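Exocyst complex component EXO70 (Saccharomyces cerevisiae, PDB 2B1E) forms part of the exocyst, the complex that tethers secretory vesicles to sites of exocytosis, and plays a role in its assembly. Local coordinates at residues Y89-L94 with A122-L127; Y114-L120 with S196-L201; K350-L354 with D377-V381; K410-F415 with Y455-W460. All coordinates share one frame; numbering follows the deposited sequence.

Interaction 1 (Y89-L94 with A122-L127); sequences YFISIL and ALSWIL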
# COMPACT_ATOMS: atom_id res chain seq x y z
N TYR A 89 -28.62 39.43 9.39
CA TYR A 89 -29.34 38.37 10.09
C TYR A 89 -28.94 36.99 9.54
O TYR A 89 -28.78 36.03 10.29
CB TYR A 89 -30.85 38.57 9.91
CG TYR A 89 -31.71 37.80 10.88
CD1 TYR A 89 -31.93 38.28 12.17
CD2 TYR A 89 -32.32 36.61 10.50
CE1 TYR A 89 -32.76 37.60 13.05
CE2 TYR A 89 -33.15 35.92 11.36
CZ TYR A 89 -33.37 36.42 12.64
OH TYR A 89 -34.22 35.77 13.49
N PHE A 90 -28.82 36.91 8.21
CA PHE A 90 -28.43 35.69 7.52
C PHE A 90 -27.03 35.24 7.98
O PHE A 90 -26.82 34.09 8.37
CB PHE A 90 -28.42 35.97 6.01
CG PHE A 90 -28.17 34.75 5.14
CD1 PHE A 90 -29.17 33.79 4.95
CD2 PHE A 90 -26.97 34.61 4.44
CE1 PHE A 90 -28.96 32.71 4.07
CE2 PHE A 90 -26.75 33.54 3.56
CZ PHE A 90 -27.76 32.58 3.38
N ILE A 91 -26.10 36.17 7.92
CA ILE A 91 -24.71 35.93 8.31
C ILE A 91 -24.62 35.56 9.79
O ILE A 91 -23.81 34.73 10.20
CB ILE A 91 -23.85 37.19 8.02
CG1 ILE A 91 -23.75 37.40 6.50
CG2 ILE A 91 -22.48 37.03 8.61
CD1 ILE A 91 -23.11 38.74 6.10
N SER A 92 -25.45 36.19 10.61
CA SER A 92 -25.44 35.90 12.02
C SER A 92 -25.83 34.45 12.30
O SER A 92 -25.17 33.76 13.08
CB SER A 92 -26.39 36.86 12.76
OG SER A 92 -26.41 36.54 14.13
N ILE A 93 -26.91 33.98 11.68
CA ILE A 93 -27.35 32.61 11.87
C ILE A 93 -26.25 31.64 11.43
O ILE A 93 -25.95 30.67 12.13
CB ILE A 93 -28.63 32.31 11.07
CG1 ILE A 93 -29.81 33.09 11.64
CG2 ILE A 93 -28.95 30.82 11.11
CD1 ILE A 93 -31.11 32.86 10.92
N LEU A 94 -25.66 31.91 10.28
CA LEU A 94 -24.60 31.06 9.76
C LEU A 94 -23.43 30.99 10.74
O LEU A 94 -22.78 29.95 10.87
CB LEU A 94 -24.10 31.57 8.40
CG LEU A 94 -25.07 31.41 7.22
CD1 LEU A 94 -24.47 32.04 5.96
CD2 LEU A 94 -25.34 29.93 6.99
N ALA A 122 -35.10 29.67 8.33
CA ALA A 122 -34.78 31.08 8.14
C ALA A 122 -33.75 31.29 7.03
O ALA A 122 -33.87 32.21 6.22
CB ALA A 122 -34.27 31.70 9.45
N LEU A 123 -32.72 30.46 7.02
CA LEU A 123 -31.68 30.57 6.01
C LEU A 123 -32.31 30.38 4.63
O LEU A 123 -32.07 31.18 3.71
CB LEU A 123 -30.59 29.52 6.25
CG LEU A 123 -29.69 29.78 7.47
CD1 LEU A 123 -28.90 28.53 7.82
CD2 LEU A 123 -28.77 30.97 7.19
N SER A 124 -33.13 29.35 4.48
CA SER A 124 -33.79 29.08 3.21
C SER A 124 -34.72 30.20 2.79
O SER A 124 -34.78 30.53 1.60
CB SER A 124 -34.59 27.77 3.28
OG SER A 124 -33.72 26.66 3.41
N TRP A 125 -35.44 30.77 3.75
CA TRP A 125 -36.35 31.86 3.45
C TRP A 125 -35.60 33.07 2.91
O TRP A 125 -36.09 33.75 2.01
CB TRP A 125 -37.14 32.27 4.70
CG TRP A 125 -38.25 33.26 4.43
CD1 TRP A 125 -38.18 34.62 4.52
CD2 TRP A 125 -39.58 32.95 4.02
NE1 TRP A 125 -39.39 35.18 4.18
CE2 TRP A 125 -40.27 34.17 3.87
CE3 TRP A 125 -40.26 31.75 3.75
CZ2 TRP A 125 -41.61 34.24 3.46
CZ3 TRP A 125 -41.60 31.82 3.34
CH2 TRP A 125 -42.26 33.06 3.20
N ILE A 126 -34.42 33.34 3.45
CA ILE A 126 -33.64 34.48 3.03
C ILE A 126 -33.01 34.23 1.66
O ILE A 126 -32.95 35.13 0.82
CB ILE A 126 -32.58 34.85 4.11
CG1 ILE A 126 -33.31 35.38 5.35
CG2 ILE A 126 -31.62 35.94 3.58
CD1 ILE A 126 -32.40 35.60 6.56
N LEU A 127 -32.55 33.00 1.42
CA LEU A 127 -31.99 32.65 0.12
C LEU A 127 -33.05 32.84 -0.94
O LEU A 127 -32.80 33.41 -2.00
CB LEU A 127 -31.53 31.19 0.10
CG LEU A 127 -30.18 30.96 0.78
CD1 LEU A 127 -30.03 29.49 1.09
CD2 LEU A 127 -29.05 31.48 -0.11
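Phe90 drives its ring between Leu123, Ile126 and Leu127, and this buried wedge is the tight half of the contact. The two helical segments run roughly antiparallel, their directions 147° apart, with axes 10.0 Å apart, so large side chains have to span the gap. With CG anti to the backbone N (chi1 -174°), the ring reaches across to the other helix. Its CD1 lies 3.5 Å from Ile126 CG2, and the two side chains slide past each other in opposite directions. Leu123 O meets Phe90 CE1 at the ring edge, in the ring plane, at 3.5 Å; Leu127 CD2 lies 3.9 Å from Phe90 CZ. Leu123 CD2 fills the corner, 3.6 Å from Phe90 CE1 and also 3.6 Å from Leu94 CD2. Cutting Phe90 back to an alanine is likely to open a gap among Leu123, Ile126 and Leu127 and leave Ile126 CG2 without its closest neighbour across the interface. The other half is looser and partly exposed: Ile93 CD1 touches Ala122 CB at 3.7 Å, and the Tyr89 ring offers only its edge to Ile126 CD1, its hydroxyl being bonded to Asn34. No hydrogen bond crosses between the segments. Helix 136-155 closes over the tight side, with Ile139 against Phe90 and Leu127, whereas Leu38 of helix 38-56 lies against Ala122.

Interaction 2 (Y114-L120 with S196-L201); sequences YYEDQQL and SLVDDL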
# COMPACT_ATOMS: atom_id res chain seq x y z
N TYR A 114 -24.64 21.32 14.06
CA TYR A 114 -25.44 21.56 12.86
C TYR A 114 -26.57 22.51 13.22
O TYR A 114 -27.07 22.48 14.34
CB TYR A 114 -26.03 20.25 12.33
CG TYR A 114 -26.57 20.36 10.93
CD1 TYR A 114 -25.73 20.60 9.84
CD2 TYR A 114 -27.93 20.21 10.67
CE1 TYR A 114 -26.23 20.68 8.54
CE2 TYR A 114 -28.44 20.29 9.38
CZ TYR A 114 -27.59 20.53 8.32
OH TYR A 114 -28.09 20.59 7.05
N TYR A 115 -26.96 23.37 12.28
CA TYR A 115 -28.03 24.34 12.51
C TYR A 115 -29.34 23.65 12.89
O TYR A 115 -29.62 22.55 12.43
CB TYR A 115 -28.26 25.18 11.26
CG TYR A 115 -27.01 25.91 10.80
CD1 TYR A 115 -26.46 26.94 11.57
CD2 TYR A 115 -26.39 25.57 9.60
CE1 TYR A 115 -25.31 27.62 11.15
CE2 TYR A 115 -25.24 26.24 9.18
CZ TYR A 115 -24.71 27.27 9.95
OH TYR A 115 -23.60 27.96 9.51
N GLU A 116 -30.12 24.30 13.75
CA GLU A 116 -31.40 23.71 14.14
C GLU A 116 -32.34 23.88 12.97
O GLU A 116 -32.09 24.71 12.08
CB GLU A 116 -31.95 24.41 15.39
CG GLU A 116 -31.90 25.93 15.33
CD GLU A 116 -32.31 26.59 16.64
OE1 GLU A 116 -31.82 26.16 17.71
OE2 GLU A 116 -33.11 27.54 16.59
N ASP A 117 -33.41 23.10 12.95
CA ASP A 117 -34.39 23.15 11.87
C ASP A 117 -34.94 24.55 11.63
O ASP A 117 -35.08 24.98 10.48
CB ASP A 117 -35.54 22.19 12.17
CG ASP A 117 -35.18 20.73 11.93
OD1 ASP A 117 -33.97 20.42 11.82
OD2 ASP A 117 -36.10 19.91 11.85
N GLN A 118 -35.27 25.27 12.71
CA GLN A 118 -35.81 26.61 12.55
C GLN A 118 -34.79 27.55 11.88
O GLN A 118 -35.17 28.42 11.10
CB GLN A 118 -36.26 27.17 13.90
CG GLN A 118 -37.31 26.32 14.60
CD GLN A 118 -36.71 25.28 15.56
OE1 GLN A 118 -35.58 24.82 15.38
NE2 GLN A 118 -37.48 24.91 16.58
N GLN A 119 -33.50 27.37 12.19
CA GLN A 119 -32.48 28.21 11.58
C GLN A 119 -32.39 27.87 10.08
O GLN A 119 -32.27 28.76 9.24
CB GLN A 119 -31.11 28.00 12.24
CG GLN A 119 -31.01 28.49 13.70
CD GLN A 119 -29.66 28.21 14.31
OE1 GLN A 119 -29.12 27.10 14.17
NE2 GLN A 119 -29.09 29.20 15.00
N LEU A 120 -32.46 26.58 9.76
CA LEU A 120 -32.42 26.15 8.36
C LEU A 120 -33.59 26.80 7.64
O LEU A 120 -33.46 27.27 6.50
CB LEU A 120 -32.50 24.62 8.27
CG LEU A 120 -31.29 23.86 8.82
CD1 LEU A 120 -31.59 22.38 8.90
CD2 LEU A 120 -30.07 24.12 7.93
N SER A 196 -25.37 17.66 3.20
CA SER A 196 -26.67 17.64 3.87
C SER A 196 -27.21 19.07 3.96
O SER A 196 -28.40 19.31 3.76
CB SER A 196 -26.56 17.05 5.29
OG SER A 196 -26.08 15.72 5.26
N LEU A 197 -26.33 20.02 4.24
CA LEU A 197 -26.72 21.43 4.36
C LEU A 197 -27.31 21.96 3.06
O LEU A 197 -28.42 22.49 3.06
CB LEU A 197 -25.52 22.30 4.75
CG LEU A 197 -25.87 23.78 5.00
CD1 LEU A 197 -26.83 23.88 6.17
CD2 LEU A 197 -24.61 24.58 5.29
N VAL A 198 -26.58 21.81 1.96
CA VAL A 198 -27.08 22.29 0.68
C VAL A 198 -28.41 21.60 0.36
O VAL A 198 -29.34 22.24 -0.12
CB VAL A 198 -26.07 22.05 -0.47
CG1 VAL A 198 -26.74 22.30 -1.81
CG2 VAL A 198 -24.87 22.97 -0.30
N ASP A 199 -28.48 20.30 0.60
CA ASP A 199 -29.72 19.57 0.34
C ASP A 199 -30.84 20.11 1.23
O ASP A 199 -31.99 20.17 0.82
CB ASP A 199 -29.54 18.07 0.59
CG ASP A 199 -28.79 17.37 -0.52
OD1 ASP A 199 -28.54 18.02 -1.57
OD2 ASP A 199 -28.46 16.18 -0.36
N ASP A 200 -30.49 20.49 2.46
CA ASP A 200 -31.49 21.02 3.38
C ASP A 200 -31.93 22.43 3.02
O ASP A 200 -33.09 22.80 3.19
CB ASP A 200 -30.96 21.04 4.83
CG ASP A 200 -31.10 19.70 5.55
OD1 ASP A 200 -31.82 18.80 5.05
OD2 ASP A 200 -30.50 19.56 6.64
N LEU A 201 -31.00 23.23 2.51
CA LEU A 201 -31.27 24.63 2.20
C LEU A 201 -32.04 24.96 0.92
O LEU A 201 -32.72 25.97 0.86
CB LEU A 201 -29.96 25.41 2.20
CG LEU A 201 -29.25 25.57 3.56
CD1 LEU A 201 -27.96 26.35 3.37
CD2 LEU A 201 -30.17 26.30 4.54
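Leu120 and Leu201 mark the closest backbone approach, their CA atoms 6.4 Å apart. The chain arrives extended through Tyr114 and Tyr115, then turns into a helix for which Glu116 is the N-cap; the N-H of Glu116 bonds to Gln119 OE1 at 3.0 Å, the half of a capping box in which the third helical residue accepts. Segment 196-201 is the last part of its own helix. Leu197 CD1 carries most of the apolar contact: Leu120 CD2 reaches it at 3.7 Å, and Tyr115 meets it with a ring edge, CD2 at 3.8 Å. Leu120 CD2 also touches Leu201 CD2 at 4.0 Å. On the solvent side Tyr114, its CG anti to the backbone N (chi1 -165°), extends over the helix and donates from OH to Asp200 OD2 at 2.7 Å. The carboxylate is met on its anti side, 30° out of its plane, with ring and carboxylate planes turned 59° apart. That bond ties the incoming loop to the helix where Asp200 is exposed. Deeper in, helix 136-155 backs the leucines, Arg147 lying against Leu197 and Leu143 against Leu201, while Lys209 and Val212 of helix 209-233 cover Val198 behind.

Interaction 3 (K350-L354 with D377-V381); sequences KEYTL and DTLAV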
# COMPACT_ATOMS: atom_id res chain seq x y z
N LYS A 350 15.18 -19.20 -15.37
CA LYS A 350 15.83 -20.25 -14.59
C LYS A 350 16.18 -19.80 -13.19
O LYS A 350 16.33 -20.64 -12.30
CB LYS A 350 17.09 -20.76 -15.30
CG LYS A 350 18.36 -19.96 -15.02
CD LYS A 350 19.60 -20.82 -15.29
CE LYS A 350 20.89 -20.11 -14.90
NZ LYS A 350 22.08 -21.01 -14.98
N GLU A 351 16.29 -18.49 -12.99
CA GLU A 351 16.63 -17.93 -11.68
C GLU A 351 15.44 -17.74 -10.73
O GLU A 351 15.60 -17.18 -9.65
CB GLU A 351 17.34 -16.59 -11.86
CG GLU A 351 18.81 -16.71 -12.19
CD GLU A 351 19.50 -15.36 -12.29
OE1 GLU A 351 19.23 -14.48 -11.46
OE2 GLU A 351 20.33 -15.20 -13.21
N TYR A 352 14.27 -18.20 -11.14
CA TYR A 352 13.09 -18.07 -10.29
C TYR A 352 12.41 -19.42 -10.15
O TYR A 352 12.62 -20.31 -10.97
CB TYR A 352 12.11 -17.05 -10.86
CG TYR A 352 12.70 -15.66 -10.98
CD1 TYR A 352 13.47 -15.31 -12.09
CD2 TYR A 352 12.54 -14.72 -9.97
CE1 TYR A 352 14.06 -14.06 -12.19
CE2 TYR A 352 13.13 -13.46 -10.05
CZ TYR A 352 13.88 -13.14 -11.17
OH TYR A 352 14.48 -11.91 -11.27
N THR A 353 11.60 -19.58 -9.11
CA THR A 353 10.93 -20.85 -8.90
C THR A 353 9.48 -20.83 -9.35
O THR A 353 8.70 -21.72 -9.00
CB THR A 353 11.01 -21.26 -7.42
OG1 THR A 353 10.63 -20.17 -6.58
CG2 THR A 353 12.43 -21.69 -7.07
N LEU A 354 9.11 -19.81 -10.12
CA LEU A 354 7.75 -19.70 -10.64
C LEU A 354 7.53 -20.75 -11.73
O LEU A 354 8.27 -20.78 -12.71
CB LEU A 354 7.51 -18.32 -11.25
CG LEU A 354 6.17 -18.19 -11.99
CD1 LEU A 354 5.03 -18.33 -10.99
CD2 LEU A 354 6.09 -16.86 -12.71
N ASP A 377 13.54 -15.52 -3.95
CA ASP A 377 14.31 -16.11 -5.05
C ASP A 377 15.51 -15.21 -5.36
O ASP A 377 16.63 -15.69 -5.58
CB ASP A 377 13.47 -16.21 -6.33
CG ASP A 377 12.61 -17.46 -6.38
OD1 ASP A 377 12.76 -18.35 -5.51
OD2 ASP A 377 11.78 -17.55 -7.31
N THR A 378 15.26 -13.91 -5.39
CA THR A 378 16.30 -12.93 -5.70
C THR A 378 17.40 -12.96 -4.66
O THR A 378 18.58 -12.86 -4.99
CB THR A 378 15.70 -11.51 -5.81
OG1 THR A 378 14.66 -11.52 -6.79
CG2 THR A 378 16.78 -10.50 -6.23
N LEU A 379 17.02 -13.10 -3.40
CA LEU A 379 18.00 -13.16 -2.31
C LEU A 379 18.90 -14.39 -2.46
O LEU A 379 20.13 -14.30 -2.40
CB LEU A 379 17.28 -13.21 -0.96
CG LEU A 379 18.18 -13.47 0.25
CD1 LEU A 379 19.17 -12.30 0.45
CD2 LEU A 379 17.32 -13.67 1.48
N ALA A 380 18.27 -15.56 -2.63
CA ALA A 380 19.02 -16.80 -2.76
C ALA A 380 19.98 -16.80 -3.95
O ALA A 380 21.17 -17.09 -3.78
CB ALA A 380 18.05 -17.99 -2.86
N VAL A 381 19.48 -16.48 -5.14
CA VAL A 381 20.32 -16.49 -6.34
C VAL A 381 21.45 -15.46 -6.28
O VAL A 381 22.57 -15.74 -6.68
CB VAL A 381 19.47 -16.27 -7.63
CG1 VAL A 381 18.93 -14.86 -7.67
CG2 VAL A 381 20.32 -16.55 -8.86
O HOH W 1 15.31 -10.36 -9.16
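Asp377 OD2 is gripped by the backbone N-H of Thr353 at 2.7 Å and, from elsewhere in the chain, by a salt bridge to Arg444 NH2. The N-H comes from above the carboxylate, 42° out of its plane, and is fairly straight (161°). Thr353 OG1 sits 3.0 Å from Asp377 OD2 and equally far from Asp377 OD1, a position it takes because chi1 of 49° sets the hydroxyl between the backbone N and the carbonyl carbon; it also receives a bond from Arg444 NE. The arginine thus spans threonine and aspartate, and its charge would be expected to favour an ionised Asp377 in this buried spot. Tyr352 lies alongside, pointing the same way as Thr378. A water joins their ends, 2.7 Å from Tyr352 OH and donating to Thr378 OG1 at 2.7 Å; Thr378 OG1 also bonds Asp374 O, one turn back in its own helix. Further along the helix, Glu351 crosses Val381 at about a right angle, Glu351 OE1 3.5 Å from Val381 CG2, while OE2 pairs with Arg385. These contacts pin the loop that precedes helix 364-391 back onto that helix. Helix 440-473 closes one side, through Leu448 against Asp377 and Ala380, and helix 268-299 another, with Ile290 and Ile294 against Thr378.

Interaction 4 (K410-F415 with Y455-W460); sequences KQRIGF and YMVSDW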
# COMPACT_ATOMS: atom_id res chain seq x y z
N LYS A 410 29.96 -26.60 -5.06
CA LYS A 410 28.53 -26.74 -4.82
C LYS A 410 28.15 -27.15 -3.40
O LYS A 410 27.14 -26.68 -2.87
CB LYS A 410 27.93 -27.71 -5.85
CG LYS A 410 28.07 -27.17 -7.28
CD LYS A 410 27.27 -27.97 -8.31
CE LYS A 410 27.93 -29.30 -8.60
NZ LYS A 410 29.34 -29.11 -9.01
N GLN A 411 28.97 -27.98 -2.77
CA GLN A 411 28.65 -28.41 -1.42
C GLN A 411 28.62 -27.23 -0.46
O GLN A 411 27.64 -27.06 0.28
CB GLN A 411 29.67 -29.46 -0.93
CG GLN A 411 29.38 -29.95 0.50
CD GLN A 411 30.22 -31.16 0.88
OE1 GLN A 411 31.45 -31.13 0.77
NE2 GLN A 411 29.57 -32.22 1.32
N ARG A 412 29.67 -26.41 -0.47
CA ARG A 412 29.75 -25.24 0.40
C ARG A 412 28.73 -24.16 0.05
O ARG A 412 28.11 -23.57 0.95
CB ARG A 412 31.16 -24.63 0.36
CG ARG A 412 31.25 -23.36 1.21
CD ARG A 412 32.62 -22.68 1.21
NE ARG A 412 32.56 -21.48 2.04
CZ ARG A 412 33.57 -20.65 2.26
NH1 ARG A 412 34.76 -20.87 1.71
NH2 ARG A 412 33.40 -19.59 3.04
N ILE A 413 28.57 -23.87 -1.24
CA ILE A 413 27.62 -22.87 -1.67
C ILE A 413 26.21 -23.35 -1.30
O ILE A 413 25.38 -22.57 -0.82
CB ILE A 413 27.72 -22.61 -3.19
CG1 ILE A 413 29.05 -21.92 -3.51
CG2 ILE A 413 26.53 -21.77 -3.66
CD1 ILE A 413 29.45 -21.94 -5.01
N GLY A 414 25.96 -24.64 -1.49
CA GLY A 414 24.65 -25.17 -1.14
C GLY A 414 24.36 -24.97 0.34
O GLY A 414 23.26 -24.56 0.73
N PHE A 415 25.35 -25.24 1.17
CA PHE A 415 25.23 -25.09 2.62
C PHE A 415 24.99 -23.62 2.98
O PHE A 415 24.08 -23.29 3.76
CB PHE A 415 26.51 -25.59 3.30
CG PHE A 415 26.53 -25.40 4.79
CD1 PHE A 415 25.75 -26.20 5.63
CD2 PHE A 415 27.32 -24.40 5.37
CE1 PHE A 415 25.76 -26.02 7.02
CE2 PHE A 415 27.34 -24.21 6.76
CZ PHE A 415 26.55 -25.02 7.58
N TYR A 455 22.46 -29.10 -4.37
CA TYR A 455 23.85 -28.64 -4.47
C TYR A 455 24.72 -29.45 -3.50
O TYR A 455 25.81 -29.88 -3.85
CB TYR A 455 23.97 -27.15 -4.11
CG TYR A 455 23.86 -26.18 -5.27
CD1 TYR A 455 22.78 -26.23 -6.14
CD2 TYR A 455 24.82 -25.19 -5.47
CE1 TYR A 455 22.65 -25.33 -7.18
CE2 TYR A 455 24.70 -24.26 -6.52
CZ TYR A 455 23.60 -24.35 -7.37
OH TYR A 455 23.45 -23.47 -8.43
N MET A 456 24.23 -29.65 -2.27
CA MET A 456 24.98 -30.39 -1.26
C MET A 456 25.11 -31.89 -1.54
O MET A 456 26.07 -32.52 -1.11
CB MET A 456 24.36 -30.20 0.14
CG MET A 456 24.51 -28.79 0.73
SD MET A 456 24.11 -28.68 2.52
CE MET A 456 22.46 -29.27 2.51
N VAL A 457 24.14 -32.45 -2.24
CA VAL A 457 24.16 -33.88 -2.56
C VAL A 457 24.93 -34.17 -3.86
O VAL A 457 25.39 -35.30 -4.08
CB VAL A 457 22.70 -34.42 -2.71
CG1 VAL A 457 22.70 -35.87 -3.18
CG2 VAL A 457 21.99 -34.33 -1.37
N SER A 458 25.11 -33.14 -4.69
CA SER A 458 25.77 -33.30 -5.98
C SER A 458 27.13 -33.98 -6.00
O SER A 458 27.38 -34.82 -6.86
CB SER A 458 25.89 -31.95 -6.69
OG SER A 458 26.41 -32.15 -8.00
N ASP A 459 28.01 -33.60 -5.08
CA ASP A 459 29.34 -34.20 -5.03
C ASP A 459 29.25 -35.69 -4.73
O ASP A 459 30.08 -36.48 -5.19
CB ASP A 459 30.20 -33.48 -3.98
CG ASP A 459 30.62 -32.07 -4.42
OD1 ASP A 459 30.03 -31.52 -5.39
OD2 ASP A 459 31.53 -31.48 -3.79
N TRP A 460 28.24 -36.09 -3.96
CA TRP A 460 28.06 -37.49 -3.65
C TRP A 460 27.59 -38.23 -4.91
O TRP A 460 27.93 -39.40 -5.10
CB TRP A 460 27.04 -37.68 -2.52
CG TRP A 460 27.50 -37.18 -1.19
CD1 TRP A 460 27.25 -35.94 -0.66
CD2 TRP A 460 28.28 -37.89 -0.22
NE1 TRP A 460 27.83 -35.83 0.58
CE2 TRP A 460 28.47 -37.02 0.87
CE3 TRP A 460 28.83 -39.18 -0.17
CZ2 TRP A 460 29.20 -37.39 2.01
CZ3 TRP A 460 29.56 -39.55 0.96
CH2 TRP A 460 29.73 -38.66 2.03
O HOH W 2 31.04 -29.08 -6.42
O HOH W 3 29.42 -32.09 -8.08
O HOH W 4 31.78 -28.82 -3.61
O HOH W 5 26.86 -33.08 1.52
O HOH W 6 33.18 -31.96 -1.75
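Met456 swings CG beside its own backbone N (chi1 -69°) and bends again at its end (chi3 -58°), so that its chain lies along the backbone of Gln411 and Phe415. Met456 CG sits 3.6 Å from Gln411 O, and SD 4.0 Å from Phe415 CB, at the edge of that ring. Replacing Met456 with an alanine would probably open a gap beside Phe415 and leave its CB without the sulfur contact. Gly414 permits the close approach: the axes of the two antiparallel segments come within 7.2 Å, their directions 160° apart, with Gly414 CA 3.6 Å from Tyr455 CB, where any CB on the glycine would clash. On the polar flank Lys410, bent at its last two torsions, lays CE 3.3 Å from Ser458 OG, which is hydrogen-bonded to Pro402 O. Lys410 NZ, bonded to Asn407 O and Ser404 O, stays 4.4 Å from Asp459 OD1, too far for a salt bridge. Two waters take hydrogen bonds from NZ, one weakly, and both lie 2.8 Å from Asp459 OD1, one clearly donating to it. Another accepts from Gln411 NE2 and Trp460 NE1 and donates to Met456 O; NE2 also bonds Thr504. With no direct hydrogen bond, steric fit and relayed waters join these helices, and the lysine charge probably steadies Asp459.

Interactions 1 and 2 share helix 117-132 and touch: Leu94 O lies 2.6 Å from Tyr115 OH, and Ser124 OG 2.8 Å from Leu201 O, both probable hydrogen bonds. Helix 117-132 thus packs against both helix 66-94 and helix 180-201, and the segments of the two contacts alternate along the chain. Interactions 3 and 4 lie on the opposite side of the chain's centre, their centres about 18 Å apart; the centres of interactions 1 and 4 are about 85 Å apart. Interactions 1 and 4 are both buried helix pairs, but one is wide and apolar, the other close and lined with water. Interactions 2 and 3, only partly buried, each add a hydrogen bond from a loop residue to a helix aspartate, in interaction 2 beside a leucine core.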